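Local coordinates for protein alpha,alpha-trehalose-phosphate synthase (UDP-forming) (Burkholderia multivorans, PDB 5UOF) that belongs to glycosyltransferase family 20 and adopts the GT-B fold, in which two Rossmann-like domains face each other, at residues A[34-37]-A[38-42]; A[124-127]-A[128-131]; A[205-209]-A[210-214]; A[235-239]-A[240-244]. One frame throughout, in Å; residues are numbered along the deposited sequence. Where two conformers were deposited one is given.

Contact 1 (A[34-37]-A[38-42]); sequences VGVM and DALQE. With EDO (1,2-ethanediol), chain Q.
Met37 and Gln41 stand one turn apart on helix 32-43, and their side chains cross at about a right angle. Gln41 runs out extended from CG, while the Met37 thioether is folded by two bends in a row (chi2 55°, chi3 64°). The amide oxygen of Gln41 therefore meets the flank of the methionine and not its end, with Gln41 OE1 3.6 Å from Met37 CG. Beneath this crossing the Gln41 N-H bonds to the Met37 carbonyl, Gln41 N to Met37 O 2.7 Å, with the donor nearly along the C=O axis. Val36 and Leu40 are matched differently: they lie side by side and point the same way, Val36 CG2 touching Leu40 CD1 at 3.9 Å, and Leu40 N is bonded to Val36 O at 3.0 Å. The turn before is opened. Asp38 N makes no bond to the preceding turn; a water takes its N-H, 2.7 Å from Asp38 N, and donates to Val34 O, also at 2.7 Å, bridging the kink. At the exposed end Glu42 OE1 accepts from O2 of an ethanediol at 2.8 Å, and this molecule also reaches Asp455. Met37 and Leu40 rest on Val70 of strand 70-77, Val36 and Leu40 on Val14, and Val36 on Trp453 of helix 450-472. Apolar residues one turn apart, turned inward against strands, are as expected of the helix in a beta-alpha-beta unit, here strand 12-16, helix 32-43 and strand 46-48 of a Rossmann-like GT-B domain.

Contact 2 (A[124-127]-A[128-131]); sequences KQLA and ALLR. With EDO (1,2-ethanediol), chain M.
Just past the turn where Leu126 meets Leu129 and Leu130, the flat guanidinium of Arg131 is approached at its edge by an ethanediol molecule, probably from the crystallisation liquor. Its carbon C1 lies in the guanidinium plane and its O1 close to it, and Arg131 NE donates to ethanediol O1 over 3.1 Å, almost straight at 171°. The amide of Gln125 is held at NE2, which bonds to the Ala60 carbonyl. Between these two groups the chain leaves the helix through a type I turn, Ala127 to Leu130. Leu130 N closes the turn on Ala127 O at 3.2 Å, and one residue earlier Leu129 N bonds to Leu126 O at 2.8 Å. Both bonds span three residues, and both donors stand well above the carbonyl plane, by 62° at Ala127 O. A water donates to Ala127 O and to Leu130 O, 2.7 Å from the latter, and so bridges the two end carbonyls of the turn. Leu126 touches two leucines lightly: its CD1 meets Leu129 CD1 at 4.4 Å, and its CG meets Leu130 CD2 at 4.3 Å. In Leu130, CG lies beside the backbone N (chi1 -68°), which sets CD1 4.0 Å from Ala127 CA. Leu126 reaches down to Ile13 and Val15 of strand 12-16 and to Phe48 of strand 46-48, and Leu130 also covers Ile13, while Leu129 leans on Pro62. The turn thus joins helix 109-127, packed on strands 12-16 and 46-48 through Leu126, to the chain leading into strand 135-139.

Contact 3 (A[205-209]-A[210-214]); sequences DYIER and RGIGT
Tyr206, Ile207 and Ile212 pack where a Schellman motif ends helix 197-209. Gly211, with positive phi, is its C-prime residue: Ile212 N bonds to Ile207 O at 2.9 Å, and Gly211 N to Glu208 O at 3.1 Å. Ile207 O is gripped twice, since Gly213 N also donates to it. The inner side is tight. Ile212 CD1 comes within 3.2 Å of Tyr206 CE1, Ile212 CG2 meets Ile207 CD1 crosswise, and Gly213 lies against Ile207 CG2 with its N at 3.4 Å. Over the Tyr206 face, Arg210 CD makes a CH-pi contact, 3.4 Å from the ring centroid and 12° off the normal; the bend at chi3 (60°) turns the guanidinium, its plane 28° from that of the ring. The outer side is looser and wetter. A water donates to Glu208 O and Gly213 O. Arg209 leaves this contact for the subunit interface, where it forms a salt bridge with Asp205 of the second subunit, and the reciprocal pair joins Asp205 to that subunit's Arg209. Tyr206 OH has His179 as a partner, and a further water lies 3.1 Å from Tyr206 OH and accepts from Arg210 NH2 at 2.9 Å.

Contact 4 (A[235-239]-A[240-244]); sequences IGVYP and DAIAQ
Here helix 239-248 begins, with Tyr238 at its N-cap and a hydrophobic staple across its first turn. The staple pairs Val237, just before the cap, with Ile242, the fourth residue of the helix: Ile242 CD1 presses on Val237 CB at 3.7 Å and on Val237 CG2 at 3.8 Å, the two side chains crossing at about a right angle. With Ile242 CG1 beside the backbone N (chi1 -71°) and CD1 extended beyond it (chi2 168°), the methyl reaches the entering chain. The Tyr238 carbonyl is the first acceptor of the helix, taking Ile242 N at 3.0 Å nearly head-on. Next, Pro239 O receives Ala243 N, also at 3.0 Å, with the donor tilted 24° from the carbonyl plane. Tyr238 does not cap with its side chain: its CB touches Ala241 CB at 3.9 Å, and the ring then leads off to Leu450 and Ser451 of helix 450-472, where its OH bonds to Arg454. Pro239 packs on Leu442 and Leu445 of helix 431-447, and Ile242 on Ala383 of helix 376-384. In the first turn Asp240 OD1 forms a salt bridge with Arg446 NE. Proline, having no N-H, costs this helix start nothing, because first-turn amides have no preceding helical carbonyl to bond. The carboxylate of Asp240 near the positive end of the helix dipole is probably favourable too, so beside its backbone bonds the start seems to rely on the apolar staple and on charge, and not on a side-chain cap.

Overall arrangement
Contacts 1 and 4 are the pair that touch: Val34 CG2 lies 4.2 Å from Tyr238 CE2, and their centres are about 16 Å apart. Arg454 links them as well, bonding to Gly35 O of the one and Tyr238 OH of the other. Contacts 1 and 2, centres about 20 Å apart, meet indirectly through strand 12-16, whose Val14 takes side chains of helix 32-43 while Ile13 and Val15 take Leu126. Contact 3 stands apart, about 38 Å between centres from contact 4 and on the opposite side of the chain's centre, at the subunit interface. The Ala243 side chain of contact 4 is about 11 Å from the sodium ion, which Arg360, Ser362 and Gln385 bind.

Contact 1 (A[34-37]-A[38-42])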
loop_
_atom_site.group_PDB
_atom_site.type_symbol
_atom_site.label_atom_id
_atom_site.label_comp_id
_atom_site.label_asym_id
_atom_site.label_seq_id
_atom_site.Cartn_x
_atom_site.Cartn_y
_atom_site.Cartn_z
ATOM N N VAL A 34 7.068 -19.407 -25.096
ATOM C CA VAL A 34 7.481 -18.604 -26.243
ATOM C C VAL A 34 8.566 -17.612 -25.830
ATOM O O VAL A 34 9.437 -17.259 -26.640
ATOM C CB VAL A 34 6.267 -17.910 -26.895
ATOM C CG1 VAL A 34 5.635 -16.925 -25.944
ATOM C CG2 VAL A 34 6.672 -17.215 -28.185
ATOM N N GLY A 35 8.573 -17.191 -24.562
ATOM C CA GLY A 35 9.618 -16.296 -24.094
ATOM C C GLY A 35 10.992 -16.933 -23.993
ATOM O O GLY A 35 12.000 -16.273 -24.249
ATOM N N VAL A 36 11.066 -18.213 -23.634
ATOM C CA VAL A 36 12.359 -18.826 -23.333
ATOM C C VAL A 36 12.783 -19.907 -24.310
ATOM O O VAL A 36 13.931 -20.373 -24.216
ATOM C CB VAL A 36 12.391 -19.403 -21.905
ATOM C CG1 VAL A 36 12.102 -18.307 -20.868
ATOM C CG2 VAL A 36 11.425 -20.572 -21.792
ATOM N N MET A 37 11.915 -20.354 -25.215
ATOM C CA MET A 37 12.251 -21.576 -25.946
ATOM C C MET A 37 13.446 -21.366 -26.869
ATOM O O MET A 37 14.311 -22.249 -26.980
ATOM C CB MET A 37 11.042 -22.089 -26.723
ATOM C CG MET A 37 11.249 -23.468 -27.341
ATOM S SD MET A 37 11.738 -24.729 -26.138
ATOM C CE MET A 37 10.299 -24.800 -25.073
ATOM N N ASP A 38 13.526 -20.203 -27.528
ATOM C CA ASP A 38 14.654 -19.937 -28.418
ATOM C C ASP A 38 15.982 -20.031 -27.676
ATOM O O ASP A 38 16.976 -20.522 -28.227
ATOM C CB ASP A 38 14.511 -18.563 -29.068
ATOM C CG ASP A 38 13.613 -18.582 -30.293
ATOM O OD1 ASP A 38 13.065 -19.658 -30.619
ATOM O OD2 ASP A 38 13.461 -17.519 -30.934
ATOM N N ALA A 39 16.022 -19.554 -26.425
ATOM C CA ALA A 39 17.247 -19.630 -25.637
ATOM C C ALA A 39 17.530 -21.058 -25.188
ATOM O O ALA A 39 18.688 -21.495 -25.173
ATOM C CB ALA A 39 17.153 -18.695 -24.432
ATOM N N LEU A 40 16.492 -21.804 -24.802
ATOM C CA LEU A 40 16.709 -23.209 -24.452
ATOM C C LEU A 40 17.203 -24.004 -25.653
ATOM O O LEU A 40 18.131 -24.816 -25.536
ATOM C CB LEU A 40 15.431 -23.830 -23.893
ATOM C CG LEU A 40 14.997 -23.338 -22.506
ATOM C CD1 LEU A 40 13.590 -23.815 -22.206
ATOM C CD2 LEU A 40 15.972 -23.820 -21.432
ATOM N N GLN A 41 16.588 -23.782 -26.824
ATOM C CA GLN A 41 17.001 -24.501 -28.028
ATOM C C GLN A 41 18.432 -24.151 -28.412
ATOM O O GLN A 41 19.222 -25.027 -28.779
ATOM C CB GLN A 41 16.057 -24.183 -29.185
ATOM C CG GLN A 41 14.680 -24.805 -29.096
ATOM C CD GLN A 41 13.732 -24.240 -30.149
ATOM O OE1 GLN A 41 12.641 -24.769 -30.374
ATOM N NE2 GLN A 41 14.149 -23.155 -30.798
ATOM N N GLU A 42 18.777 -22.866 -28.338
ATOM C CA GLU A 42 20.095 -22.409 -28.763
ATOM C C GLU A 42 21.202 -22.977 -27.878
ATOM O O GLU A 42 22.283 -23.324 -28.375
ATOM C CB GLU A 42 20.115 -20.883 -28.753
ATOM C CG GLU A 42 21.450 -20.234 -29.006
ATOM C CD GLU A 42 21.367 -18.726 -28.862
ATOM O OE1 GLU A 42 20.234 -18.199 -28.810
ATOM O OE2 GLU A 42 22.424 -18.064 -28.794
HETATM C C1 EDO Q . 20.282 -15.821 -26.547
HETATM O O1 EDO Q . 20.223 -14.390 -26.583
HETATM C C2 EDO Q . 18.882 -16.397 -26.398
HETATM O O2 EDO Q . 18.259 -16.594 -27.678
HETATM O O HOH W 1 11.485 -18.432 -28.022
#

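Contact 2 (A[124-127]-A[128-131])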
loop_
_atom_site.group_PDB
_atom_site.type_symbol
_atom_site.label_atom_id
_atom_site.label_comp_id
_atom_site.label_asym_id
_atom_site.label_seq_id
_atom_site.Cartn_x
_atom_site.Cartn_y
_atom_site.Cartn_z
ATOM N N LYS A 124 16.984 -29.084 -4.236
ATOM C CA LYS A 124 17.802 -30.286 -4.135
ATOM C C LYS A 124 17.584 -31.204 -5.329
ATOM O O LYS A 124 18.529 -31.859 -5.783
ATOM C CB LYS A 124 17.520 -31.027 -2.834
ATOM C CG LYS A 124 18.563 -32.118 -2.566
ATOM C CD LYS A 124 18.405 -32.753 -1.205
ATOM C CE LYS A 124 19.496 -33.786 -0.981
ATOM N NZ LYS A 124 20.842 -33.181 -1.183
ATOM N N GLN A 125 16.359 -31.260 -5.858
ATOM C CA GLN A 125 16.115 -32.055 -7.063
ATOM C C GLN A 125 16.896 -31.512 -8.253
ATOM O O GLN A 125 17.482 -32.283 -9.025
ATOM C CB GLN A 125 14.621 -32.101 -7.380
ATOM C CG GLN A 125 13.791 -32.911 -6.394
ATOM C CD GLN A 125 14.123 -34.384 -6.439
ATOM O OE1 GLN A 125 14.126 -34.997 -7.505
ATOM N NE2 GLN A 125 14.421 -34.961 -5.281
ATOM N N LEU A 126 16.927 -30.184 -8.412
ATOM C CA LEU A 126 17.634 -29.589 -9.544
ATOM C C LEU A 126 19.147 -29.756 -9.418
ATOM O O LEU A 126 19.835 -29.986 -10.421
ATOM C CB LEU A 126 17.275 -28.111 -9.668
ATOM C CG LEU A 126 18.029 -27.392 -10.789
ATOM C CD1 LEU A 126 17.663 -27.996 -12.139
ATOM C CD2 LEU A 126 17.760 -25.914 -10.766
ATOM N N ALA A 127 19.675 -29.659 -8.196
ATOM C CA ALA A 127 21.115 -29.501 -8.010
ATOM C C ALA A 127 21.895 -30.654 -8.631
ATOM O O ALA A 127 22.969 -30.446 -9.210
ATOM C CB ALA A 127 21.437 -29.378 -6.521
ATOM N N ALA A 128 21.359 -31.873 -8.543
ATOM C CA ALA A 128 22.058 -33.035 -9.075
ATOM C C ALA A 128 22.165 -32.997 -10.593
ATOM O O ALA A 128 23.024 -33.679 -11.160
ATOM C CB ALA A 128 21.353 -34.317 -8.635
ATOM N N LEU A 129 21.323 -32.214 -11.263
ATOM C CA LEU A 129 21.342 -32.136 -12.720
ATOM C C LEU A 129 22.259 -31.041 -13.250
ATOM O O LEU A 129 22.436 -30.943 -14.471
ATOM C CB LEU A 129 19.929 -31.895 -13.257
ATOM C CG LEU A 129 18.810 -32.786 -12.737
ATOM C CD1 LEU A 129 17.465 -32.275 -13.224
ATOM C CD2 LEU A 129 19.033 -34.219 -13.165
ATOM N N LEU A 130 22.851 -30.232 -12.373
ATOM C CA LEU A 130 23.621 -29.072 -12.796
ATOM C C LEU A 130 25.032 -29.438 -13.222
ATOM O O LEU A 130 25.671 -30.317 -12.637
ATOM C CB LEU A 130 23.700 -28.049 -11.667
ATOM C CG LEU A 130 22.368 -27.383 -11.343
ATOM C CD1 LEU A 130 22.501 -26.442 -10.159
ATOM C CD2 LEU A 130 21.848 -26.631 -12.578
ATOM N N ARG A 131 25.503 -28.761 -14.218
ATOM C CA ARG A 131 26.902 -28.675 -14.576
ATOM C C ARG A 131 27.456 -27.336 -14.113
ATOM O O ARG A 131 26.703 -26.361 -13.987
ATOM C CB ARG A 131 27.089 -28.832 -16.089
ATOM C CG ARG A 131 26.455 -30.092 -16.625
ATOM C CD ARG A 131 26.569 -30.223 -18.144
ATOM N NE ARG A 131 25.873 -31.425 -18.591
ATOM C CZ ARG A 131 25.537 -31.688 -19.847
ATOM N NH1 ARG A 131 25.831 -30.829 -20.815
ATOM N NH2 ARG A 131 24.906 -32.820 -20.132
HETATM C C1 EDO M . 24.816 -33.284 -15.301
HETATM O O1 EDO M . 25.383 -33.659 -16.563
HETATM C C2 EDO M . 24.437 -34.528 -14.499
HETATM O O2 EDO M . 23.346 -35.212 -15.134
HETATM O O HOH W 2 25.853 -31.056 -10.037
#

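Contact 3 (A[205-209]-A[210-214])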
loop_
_atom_site.group_PDB
_atom_site.type_symbol
_atom_site.label_atom_id
_atom_site.label_comp_id
_atom_site.label_asym_id
_atom_site.label_seq_id
_atom_site.Cartn_x
_atom_site.Cartn_y
_atom_site.Cartn_z
ATOM N N ASP A 205 15.420 0.838 -3.034
ATOM C CA ASP A 205 15.063 1.644 -1.870
ATOM C C ASP A 205 15.124 0.823 -0.590
ATOM O O ASP A 205 15.623 1.298 0.434
ATOM C CB ASP A 205 13.661 2.229 -2.031
ATOM C CG ASP A 205 13.626 3.446 -2.943
ATOM O OD1 ASP A 205 14.699 3.962 -3.316
ATOM O OD2 ASP A 205 12.505 3.886 -3.282
ATOM N N TYR A 206 14.591 -0.398 -0.621
ATOM C CA TYR A 206 14.641 -1.245 0.566
ATOM C C TYR A 206 16.081 -1.466 1.003
ATOM O O TYR A 206 16.422 -1.288 2.179
ATOM C CB TYR A 206 13.947 -2.587 0.296
ATOM C CG TYR A 206 13.793 -3.458 1.539
ATOM C CD1 TYR A 206 14.844 -4.246 2.002
ATOM C CD2 TYR A 206 12.587 -3.508 2.234
ATOM C CE1 TYR A 206 14.697 -5.040 3.129
ATOM C CE2 TYR A 206 12.441 -4.296 3.368
ATOM C CZ TYR A 206 13.500 -5.059 3.807
ATOM O OH TYR A 206 13.364 -5.844 4.929
ATOM N N ILE A 207 16.945 -1.840 0.054
ATOM C CA ILE A 207 18.338 -2.161 0.374
ATOM C C ILE A 207 19.057 -0.936 0.928
ATOM O O ILE A 207 19.729 -1.002 1.965
ATOM C CB ILE A 207 19.054 -2.701 -0.880
ATOM C CG1 ILE A 207 18.419 -4.012 -1.354
ATOM C CG2 ILE A 207 20.553 -2.845 -0.624
ATOM C CD1 ILE A 207 18.739 -5.175 -0.487
ATOM N N GLU A 208 18.929 0.203 0.238
ATOM C CA GLU A 208 19.711 1.386 0.599
ATOM C C GLU A 208 19.185 2.042 1.869
ATOM O O GLU A 208 19.948 2.308 2.806
ATOM C CB GLU A 208 19.701 2.388 -0.560
ATOM C CG GLU A 208 20.523 1.924 -1.744
ATOM C CD GLU A 208 20.480 2.903 -2.901
ATOM O OE1 GLU A 208 19.417 3.517 -3.133
ATOM O OE2 GLU A 208 21.516 3.059 -3.575
ATOM N N ARG A 209 17.882 2.307 1.922
ATOM C CA ARG A 209 17.345 3.100 3.019
ATOM C C ARG A 209 17.272 2.324 4.321
ATOM O O ARG A 209 17.235 2.936 5.391
ATOM C CB ARG A 209 15.972 3.641 2.635
ATOM C CG ARG A 209 16.086 4.592 1.463
ATOM C CD ARG A 209 14.758 5.084 0.984
ATOM N NE ARG A 209 14.939 6.223 0.090
ATOM C CZ ARG A 209 13.932 6.912 -0.426
ATOM N NH1 ARG A 209 12.693 6.568 -0.125
ATOM N NH2 ARG A 209 14.172 7.952 -1.220
ATOM N N ARG A 210 17.262 0.999 4.268
ATOM C CA ARG A 210 17.286 0.210 5.489
ATOM C C ARG A 210 18.692 -0.221 5.884
ATOM O O ARG A 210 18.844 -1.018 6.816
ATOM C CB ARG A 210 16.365 -0.997 5.340
ATOM C CG ARG A 210 14.936 -0.595 5.146
ATOM C CD ARG A 210 14.069 -1.786 4.962
ATOM N NE ARG A 210 14.125 -2.672 6.117
ATOM C CZ ARG A 210 13.390 -2.516 7.213
ATOM N NH1 ARG A 210 12.547 -1.494 7.305
ATOM N NH2 ARG A 210 13.507 -3.381 8.219
ATOM N N GLY A 211 19.718 0.301 5.216
ATOM C CA GLY A 211 21.085 0.018 5.609
ATOM C C GLY A 211 21.548 -1.388 5.315
ATOM O O GLY A 211 22.497 -1.864 5.940
ATOM N N ILE A 212 20.902 -2.071 4.376
ATOM C CA ILE A 212 21.288 -3.439 4.044
ATOM C C ILE A 212 22.471 -3.463 3.086
ATOM O O ILE A 212 23.338 -4.341 3.173
ATOM C CB ILE A 212 20.069 -4.177 3.476
ATOM C CG1 ILE A 212 19.037 -4.307 4.584
ATOM C CG2 ILE A 212 20.448 -5.548 2.900
ATOM C CD1 ILE A 212 17.739 -4.682 4.087
ATOM N N GLY A 213 22.537 -2.503 2.177
ATOM C CA GLY A 213 23.601 -2.510 1.204
ATOM C C GLY A 213 23.686 -1.188 0.482
ATOM O O GLY A 213 22.959 -0.238 0.783
ATOM N N THR A 214 24.591 -1.147 -0.488
ATOM C CA THR A 214 24.949 0.084 -1.169
ATOM C C THR A 214 25.004 -0.168 -2.665
ATOM O O THR A 214 25.294 -1.280 -3.115
ATOM C CB THR A 214 26.313 0.604 -0.693
ATOM O OG1 THR A 214 27.284 -0.436 -0.840
ATOM C CG2 THR A 214 26.254 1.020 0.768
HETATM O O HOH W 3 15.492 -5.169 7.097
HETATM O O HOH W 4 22.565 1.766 2.778
#

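Contact 4 (A[235-239]-A[240-244])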
loop_
_atom_site.group_PDB
_atom_site.type_symbol
_atom_site.label_atom_id
_atom_site.label_comp_id
_atom_site.label_asym_id
_atom_site.label_seq_id
_atom_site.Cartn_x
_atom_site.Cartn_y
_atom_site.Cartn_z
ATOM N N ILE A 235 8.559 -7.180 -20.081
ATOM C CA ILE A 235 8.211 -8.258 -21.006
ATOM C C ILE A 235 7.316 -7.711 -22.110
ATOM O O ILE A 235 6.279 -7.090 -21.837
ATOM C CB ILE A 235 7.513 -9.411 -20.265
ATOM C CG1 ILE A 235 8.470 -10.077 -19.278
ATOM C CG2 ILE A 235 6.979 -10.447 -21.262
ATOM C CD1 ILE A 235 7.890 -11.329 -18.608
ATOM N N GLY A 236 7.691 -7.973 -23.363
ATOM C CA GLY A 236 6.913 -7.553 -24.501
ATOM C C GLY A 236 6.252 -8.711 -25.218
ATOM O O GLY A 236 6.102 -9.818 -24.679
ATOM N N VAL A 237 5.852 -8.454 -26.463
ATOM C CA VAL A 237 5.168 -9.437 -27.295
ATOM C C VAL A 237 5.841 -9.442 -28.660
ATOM O O VAL A 237 6.863 -8.776 -28.858
ATOM C CB VAL A 237 3.667 -9.126 -27.426
ATOM C CG1 VAL A 237 3.005 -9.113 -26.052
ATOM C CG2 VAL A 237 3.462 -7.786 -28.140
ATOM N N TYR A 238 5.296 -10.201 -29.610
ATOM C CA TYR A 238 5.732 -10.101 -31.002
ATOM C C TYR A 238 4.608 -9.441 -31.787
ATOM O O TYR A 238 3.698 -10.124 -32.275
ATOM C CB TYR A 238 6.087 -11.471 -31.590
ATOM C CG TYR A 238 7.366 -12.059 -31.024
ATOM C CD1 TYR A 238 8.590 -11.440 -31.239
ATOM C CD2 TYR A 238 7.349 -13.248 -30.309
ATOM C CE1 TYR A 238 9.771 -11.980 -30.738
ATOM C CE2 TYR A 238 8.519 -13.792 -29.804
ATOM C CZ TYR A 238 9.728 -13.156 -30.024
ATOM O OH TYR A 238 10.907 -13.696 -29.535
ATOM N N PRO A 239 4.614 -8.112 -31.916
ATOM C CA PRO A 239 3.407 -7.430 -32.400
ATOM C C PRO A 239 3.055 -7.760 -33.838
ATOM O O PRO A 239 1.864 -7.860 -34.155
ATOM C CB PRO A 239 3.741 -5.939 -32.212
ATOM C CG PRO A 239 5.231 -5.881 -32.143
ATOM C CD PRO A 239 5.677 -7.172 -31.527
ATOM N N ASP A 240 4.050 -7.943 -34.715
ATOM C CA ASP A 240 3.736 -8.283 -36.101
ATOM C C ASP A 240 3.108 -9.671 -36.194
ATOM O O ASP A 240 2.193 -9.895 -36.995
ATOM C CB ASP A 240 4.994 -8.189 -36.967
ATOM C CG ASP A 240 5.589 -6.779 -36.996
ATOM O OD1 ASP A 240 4.879 -5.809 -36.652
ATOM O OD2 ASP A 240 6.773 -6.643 -37.378
ATOM N N ALA A 241 3.562 -10.605 -35.354
ATOM C CA ALA A 241 2.981 -11.943 -35.344
ATOM C C ALA A 241 1.543 -11.923 -34.841
ATOM O O ALA A 241 0.688 -12.644 -35.369
ATOM C CB ALA A 241 3.837 -12.880 -34.488
ATOM N N ILE A 242 1.258 -11.107 -33.818
ATOM C CA ILE A 242 -0.108 -10.980 -33.324
ATOM C C ILE A 242 -1.017 -10.405 -34.402
ATOM O O ILE A 242 -2.134 -10.891 -34.619
ATOM C CB ILE A 242 -0.118 -10.134 -32.037
ATOM C CG1 ILE A 242 0.512 -10.948 -30.897
ATOM C CG2 ILE A 242 -1.531 -9.684 -31.690
ATOM C CD1 ILE A 242 0.825 -10.150 -29.645
ATOM N N ALA A 243 -0.557 -9.364 -35.100
ATOM C CA ALA A 243 -1.402 -8.744 -36.117
ATOM C C ALA A 243 -1.727 -9.733 -37.227
ATOM O O ALA A 243 -2.871 -9.804 -37.697
ATOM C CB ALA A 243 -0.719 -7.503 -36.689
ATOM N N GLN A 244 -0.732 -10.508 -37.651
ATOM C CA GLN A 244 -0.955 -11.508 -38.691
ATOM C C GLN A 244 -1.950 -12.563 -38.228
ATOM O O GLN A 244 -2.839 -12.974 -38.988
ATOM C CB GLN A 244 0.375 -12.159 -39.083
ATOM C CG GLN A 244 0.243 -13.290 -40.089
ATOM C CD GLN A 244 1.557 -14.035 -40.331
ATOM O OE1 GLN A 244 2.301 -14.329 -39.395
ATOM N NE2 GLN A 244 1.840 -14.339 -41.591
#